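PDB 1IQ6: (R)-specific enoyl-CoA hydratase from Aeromonas punctata, which catalyses the hydration of trans-2-enoyl-CoA of four to six carbons to (3R)-3-hydroxyacyl-CoA, working as a homodimer. Local coordinates for residues 82-87 against 123-128. Sequence-based numbering, arbitrary orientation.
Sequences LSFKLP and LAVTGE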
loop_
_atom_site.group_PDB
_atom_site.type_symbol
_atom_site.label_atom_id
_atom_site.label_comp_id
_atom_site.label_asym_id
_atom_site.label_seq_id
_atom_site.Cartn_x
_atom_site.Cartn_y
_atom_site.Cartn_z
ATOM N N LEU B 82 -5.908 -4.921 4.004
ATOM C CA LEU B 82 -5.531 -5.709 2.838
ATOM C C LEU B 82 -5.277 -7.168 3.164
ATOM O O LEU B 82 -4.609 -7.488 4.139
ATOM C CB LEU B 82 -4.256 -5.136 2.214
ATOM C CG LEU B 82 -4.301 -3.675 1.777
ATOM C CD1 LEU B 82 -2.878 -3.149 1.616
ATOM C CD2 LEU B 82 -5.085 -3.535 0.488
ATOM N N SER B 83 -5.820 -8.052 2.334
ATOM C CA SER B 83 -5.606 -9.480 2.476
ATOM C C SER B 83 -5.186 -9.930 1.077
ATOM O O SER B 83 -5.892 -9.672 0.100
ATOM C CB SER B 83 -6.890 -10.183 2.914
ATOM O OG SER B 83 -7.251 -9.790 4.229
ATOM N N PHE B 84 -4.026 -10.578 0.989
ATOM C CA PHE B 84 -3.481 -11.033 -0.284
ATOM C C PHE B 84 -3.819 -12.505 -0.478
ATOM O O PHE B 84 -3.411 -13.358 0.307
ATOM C CB PHE B 84 -1.974 -10.766 -0.293
ATOM C CG PHE B 84 -1.629 -9.329 -0.006
ATOM C CD1 PHE B 84 -1.329 -8.909 1.291
ATOM C CD2 PHE B 84 -1.658 -8.380 -1.026
ATOM C CE1 PHE B 84 -1.062 -7.563 1.565
ATOM C CE2 PHE B 84 -1.394 -7.032 -0.760
ATOM C CZ PHE B 84 -1.095 -6.625 0.538
ATOM N N LYS B 85 -4.572 -12.790 -1.538
ATOM C CA LYS B 85 -5.052 -14.145 -1.793
ATOM C C LYS B 85 -4.420 -14.927 -2.938
ATOM O O LYS B 85 -4.222 -16.139 -2.831
ATOM C CB LYS B 85 -6.568 -14.092 -2.008
ATOM C CG LYS B 85 -7.340 -13.380 -0.898
ATOM C CD LYS B 85 -7.095 -14.047 0.450
ATOM C CE LYS B 85 -7.946 -13.435 1.553
ATOM N NZ LYS B 85 -7.674 -14.085 2.866
ATOM N N LEU B 86 -4.134 -14.248 -4.039
ATOM C CA LEU B 86 -3.535 -14.898 -5.198
ATOM C C LEU B 86 -2.464 -14.008 -5.789
ATOM O O LEU B 86 -2.504 -12.787 -5.650
ATOM C CB LEU B 86 -4.594 -15.188 -6.266
ATOM C CG LEU B 86 -5.592 -16.314 -5.985
ATOM C CD1 LEU B 86 -6.679 -16.301 -7.054
ATOM C CD2 LEU B 86 -4.874 -17.662 -5.970
ATOM N N PRO B 87 -1.487 -14.615 -6.467
ATOM C CA PRO B 87 -0.414 -13.833 -7.068
ATOM C C PRO B 87 -0.791 -13.257 -8.425
ATOM O O PRO B 87 -1.651 -13.783 -9.130
ATOM C CB PRO B 87 0.711 -14.848 -7.183
ATOM C CG PRO B 87 -0.041 -16.095 -7.560
ATOM C CD PRO B 87 -1.237 -16.062 -6.616
ATOM N N LEU B 123 -9.928 -13.356 -7.467
ATOM C CA LEU B 123 -9.604 -12.373 -6.440
ATOM C C LEU B 123 -8.161 -12.482 -5.966
ATOM O O LEU B 123 -7.757 -13.508 -5.426
ATOM C CB LEU B 123 -10.548 -12.542 -5.250
ATOM C CG LEU B 123 -10.504 -11.436 -4.190
ATOM C CD1 LEU B 123 -10.909 -10.105 -4.805
ATOM C CD2 LEU B 123 -11.446 -11.798 -3.046
ATOM N N ALA B 124 -7.392 -11.413 -6.163
ATOM C CA ALA B 124 -5.987 -11.395 -5.757
ATOM C C ALA B 124 -5.768 -10.622 -4.458
ATOM O O ALA B 124 -4.934 -11.006 -3.631
ATOM C CB ALA B 124 -5.140 -10.792 -6.869
ATOM N N VAL B 125 -6.515 -9.536 -4.283
ATOM C CA VAL B 125 -6.407 -8.700 -3.089
ATOM C C VAL B 125 -7.795 -8.213 -2.709
ATOM O O VAL B 125 -8.583 -7.836 -3.573
ATOM C CB VAL B 125 -5.523 -7.454 -3.343
ATOM C CG1 VAL B 125 -5.327 -6.676 -2.041
ATOM C CG2 VAL B 125 -4.183 -7.872 -3.936
ATOM N N THR B 126 -8.098 -8.232 -1.418
ATOM C CA THR B 126 -9.393 -7.746 -0.962
ATOM C C THR B 126 -9.237 -7.029 0.369
ATOM O O THR B 126 -8.281 -7.258 1.105
ATOM C CB THR B 126 -10.422 -8.893 -0.835
ATOM O OG1 THR B 126 -11.717 -8.333 -0.575
ATOM C CG2 THR B 126 -10.040 -9.852 0.286
ATOM N N GLY B 127 -10.171 -6.140 0.666
ATOM C CA GLY B 127 -10.103 -5.406 1.911
ATOM C C GLY B 127 -11.080 -4.257 1.886
ATOM O O GLY B 127 -11.995 -4.232 1.059
ATOM N N GLU B 128 -10.879 -3.305 2.791
ATOM C CA GLU B 128 -11.750 -2.143 2.890
ATOM C C GLU B 128 -10.973 -0.859 3.131
ATOM O O GLU B 128 -9.987 -0.841 3.871
ATOM C CB GLU B 128 -12.736 -2.315 4.046
ATOM C CG GLU B 128 -13.763 -3.407 3.888
ATOM C CD GLU B 128 -14.624 -3.536 5.130
ATOM O OE1 GLU B 128 -14.084 -3.922 6.187
ATOM O OE2 GLU B 128 -15.834 -3.241 5.054
HETATM O O HOH W 1 -8.602 -7.377 4.156
HETATM O O HOH W 2 -2.011 -10.889 -3.707
#
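Three donors converge on the carbonyl oxygen of Ala124. Lys85 N binds Ala124 O at 2.8 Å, coming in 37° above the carbonyl plane; Leu86 N adds a long, weak bond to it, and a water donates the third. The same water donates to Leu86 O and so ties the chain leaving strand 76-84 back to strand 123-132; it sits at the edge of the Phe84 ring, in its plane. Two residues before Lys85, at Ser83, the pairing is regular antiparallel: Ser83 and Thr126 form a hydrogen-bonded pair, with Ser83 N to Thr126 O at 2.9 Å, nearly along the C=O axis, and Thr126 N to Ser83 O at 3.0 Å. A second water donates to Thr126 O and also bonds Ser83 OG, giving that carbonyl two donors.

Phe84 and Val125 make the next, non-hydrogen-bonded pair. Their side chains lie alongside each other, and Val125 CG2 meets ring atom Phe84 CD2 obliquely at 3.9 Å. Val125 CG1, anti to the backbone N (chi1 -175°), also reaches across to Leu82 CD2 at 4.0 Å. Past the strand end, Leu86 lays CD1 against Leu123 O at 3.4 Å. On its other edge strand 123-132 carries a classic beta bulge, with Ala124 and Val125 sharing the place opposite Ile116 of strand 109-117.

Phe84 and nearby Gly55 probably both help bind the hydroxyacyl-CoA. In this hot-dog fold, Leu82 and Phe84 pack on helix 55-68, strand 109-117 flanks strand 123-132, and Leu82 and Ser83 pair with a strand of the second subunit, carrying the sheet across the dimer interface.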